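Local coordinates for hypothetical nigD-like protein (PDB 3QWN) that is of uncharacterised function but, as a NigD-like protein, probably acts as an immunity protein (antitoxin), at residues R109-M114 / Y163-L168. Residues are numbered along the deposited sequence; the frame is centred on the assembly and turned at random.
Sequences RGYLNM and YLSVPL
Four backbone hydrogen bonds join strand 111-114 to strand 163-167, whose N-to-C directions lie at 166°, an antiparallel ladder. Leu112 with Val166 and Met114 with Leu164 are hydrogen-bonded pairs, each bonded in both directions. Leu112 N meets Val166 O at 2.9 Å on a lone pair in the carbonyl plane, whereas the return bond from Val166 N, nearly straight at the hydrogen, reaches Leu112 O from above its carbonyl plane. Leu164 N to Met114 O (3.0 Å) is equally straight. Beyond the last strand pair a fifth bond, from Leu168 N to Gly110 O at 2.9 Å, carries the ladder into the turn, where Gly110 adopts a positive phi.

The polar link lies on the face of Tyr111, Asn113, Ser165 and Pro167. Ser165 OG donates to Asn113 OD1 at 2.7 Å, in the plane of the amide carbonyl. Arg54 bonds both oxygens, NH2 to OD1 and NE to OG, so this buried pair is held by a guanidinium from strand 52-63, within the N-terminal OB-domain range. Beside it, the Tyr111 ring, its CG anti to the carbonyl carbon (chi1 -59°), leans across the neighbouring strand; CD1 lies 3.6 Å from Pro167 N, which sits at the ring's edge.

Apolar packing occupies the other face. Met114, a selenomethionine, runs alongside Leu164, with CG 3.7 Å from Leu164 CB; its chain bends at chi3 (71°), bringing CE to Val166 CG2. Leu112 CB faces Val166 CB at 4.1 Å, while Leu168 CD1 packs against the Tyr111-Leu112 backbone. Ile183, Phe185, Met145 and Leu147 from strands 181-190 and 142-150 meet this side. One face against an opposing sheet, the other bonded to Arg54, fits a beta-sandwich layer of the NigD-like C-terminal domain.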
loop_
_atom_site.group_PDB
_atom_site.type_symbol
_atom_site.label_atom_id
_atom_site.label_comp_id
_atom_site.label_asym_id
_atom_site.label_seq_id
_atom_site.Cartn_x
_atom_site.Cartn_y
_atom_site.Cartn_z
ATOM N N ARG A 109 -7.135 -3.862 6.897
ATOM C CA ARG A 109 -7.717 -4.876 6.018
ATOM C C ARG A 109 -6.695 -5.852 5.395
ATOM O O ARG A 109 -6.750 -6.153 4.203
ATOM C CB ARG A 109 -8.594 -4.223 4.934
ATOM C CG ARG A 109 -9.956 -4.900 5.034
ATOM C CD ARG A 109 -11.086 -4.213 4.352
ATOM N NE ARG A 109 -12.066 -3.643 5.279
ATOM C CZ ARG A 109 -13.350 -3.988 5.323
ATOM N NH1 ARG A 109 -13.815 -4.948 4.528
ATOM N NH2 ARG A 109 -14.178 -3.385 6.168
ATOM N N GLY A 110 -5.812 -6.368 6.237
ATOM C CA GLY A 110 -4.799 -7.340 5.841
ATOM C C GLY A 110 -3.556 -6.772 5.196
ATOM O O GLY A 110 -2.702 -7.531 4.741
ATOM N N TYR A 111 -3.436 -5.436 5.156
ATOM C CA TYR A 111 -2.283 -4.757 4.578
ATOM C C TYR A 111 -1.613 -3.771 5.550
ATOM O O TYR A 111 -2.226 -3.328 6.536
ATOM C CB TYR A 111 -2.717 -3.964 3.352
ATOM C CG TYR A 111 -3.349 -4.746 2.230
ATOM C CD1 TYR A 111 -2.574 -5.278 1.203
ATOM C CD2 TYR A 111 -4.732 -4.833 2.113
ATOM C CE1 TYR A 111 -3.152 -5.983 0.144
ATOM C CE2 TYR A 111 -5.328 -5.494 1.041
ATOM C CZ TYR A 111 -4.533 -6.059 0.050
ATOM O OH TYR A 111 -5.130 -6.675 -1.035
ATOM N N LEU A 112 -0.360 -3.387 5.218
ATOM C CA LEU A 112 0.360 -2.290 5.837
ATOM C C LEU A 112 0.247 -1.152 4.796
ATOM O O LEU A 112 0.904 -1.213 3.763
ATOM C CB LEU A 112 1.818 -2.650 6.220
ATOM C CG LEU A 112 2.679 -1.461 6.714
ATOM C CD1 LEU A 112 2.274 -1.012 8.123
ATOM C CD2 LEU A 112 4.176 -1.766 6.620
ATOM N N ASN A 113 -0.673 -0.186 5.014
ATOM C CA ASN A 113 -0.924 0.899 4.057
ATOM C C ASN A 113 -0.086 2.123 4.348
ATOM O O ASN A 113 0.227 2.403 5.494
ATOM C CB ASN A 113 -2.403 1.293 4.026
ATOM C CG ASN A 113 -3.293 0.100 4.080
ATOM O OD1 ASN A 113 -3.448 -0.585 3.113
ATOM N ND2 ASN A 113 -3.735 -0.284 5.252
HETATM N N MSE A 114 0.311 2.813 3.303
HETATM C CA MSE A 114 1.097 4.010 3.456
HETATM C C MSE A 114 0.935 4.909 2.277
HETATM O O MSE A 114 0.763 4.450 1.137
HETATM C CB MSE A 114 2.604 3.741 3.727
HETATM C CG MSE A 114 3.410 3.213 2.546
HETATM SE SE MSE A 114 5.167 2.512 3.165
HETATM C CE MSE A 114 4.507 0.922 4.084
ATOM N N TYR A 163 1.187 5.454 -3.315
ATOM C CA TYR A 163 0.343 4.669 -2.435
ATOM C C TYR A 163 0.773 3.219 -2.459
ATOM O O TYR A 163 0.832 2.625 -3.521
ATOM C CB TYR A 163 -1.131 4.824 -2.877
ATOM C CG TYR A 163 -1.563 6.272 -2.943
ATOM C CD1 TYR A 163 -1.989 6.951 -1.801
ATOM C CD2 TYR A 163 -1.525 6.980 -4.148
ATOM C CE1 TYR A 163 -2.396 8.293 -1.862
ATOM C CE2 TYR A 163 -1.915 8.325 -4.216
ATOM C CZ TYR A 163 -2.375 8.967 -3.081
ATOM O OH TYR A 163 -2.788 10.278 -3.178
ATOM N N LEU A 164 1.077 2.658 -1.280
ATOM C CA LEU A 164 1.482 1.265 -1.116
ATOM C C LEU A 164 0.542 0.519 -0.156
ATOM O O LEU A 164 0.141 1.061 0.856
ATOM C CB LEU A 164 2.931 1.193 -0.567
ATOM C CG LEU A 164 4.080 1.218 -1.579
ATOM C CD1 LEU A 164 4.264 2.606 -2.214
ATOM C CD2 LEU A 164 5.344 0.820 -0.922
ATOM N N SER A 165 0.222 -0.731 -0.468
ATOM C CA SER A 165 -0.563 -1.619 0.383
ATOM C C SER A 165 0.217 -2.902 0.427
ATOM O O SER A 165 0.237 -3.635 -0.565
ATOM C CB SER A 165 -1.976 -1.818 -0.157
ATOM O OG SER A 165 -2.926 -0.982 0.480
ATOM N N VAL A 166 1.002 -3.093 1.492
ATOM C CA VAL A 166 1.848 -4.269 1.650
ATOM C C VAL A 166 0.990 -5.446 2.164
ATOM O O VAL A 166 0.541 -5.385 3.318
ATOM C CB VAL A 166 3.065 -4.008 2.590
ATOM C CG1 VAL A 166 4.003 -5.204 2.594
ATOM C CG2 VAL A 166 3.816 -2.742 2.203
ATOM N N PRO A 167 0.787 -6.533 1.359
ATOM C CA PRO A 167 0.001 -7.696 1.857
ATOM C C PRO A 167 0.669 -8.414 3.029
ATOM O O PRO A 167 1.870 -8.655 2.989
ATOM C CB PRO A 167 -0.094 -8.613 0.631
ATOM C CG PRO A 167 1.060 -8.223 -0.230
ATOM C CD PRO A 167 1.255 -6.750 -0.028
ATOM N N LEU A 168 -0.106 -8.758 4.068
ATOM C CA LEU A 168 0.434 -9.401 5.270
ATOM C C LEU A 168 -0.119 -10.824 5.495
ATOM O O LEU A 168 0.072 -11.400 6.570
ATOM C CB LEU A 168 0.159 -8.523 6.516
ATOM C CG LEU A 168 0.592 -7.069 6.481
ATOM C CD1 LEU A 168 0.020 -6.315 7.678
ATOM C CD2 LEU A 168 2.097 -6.938 6.398
#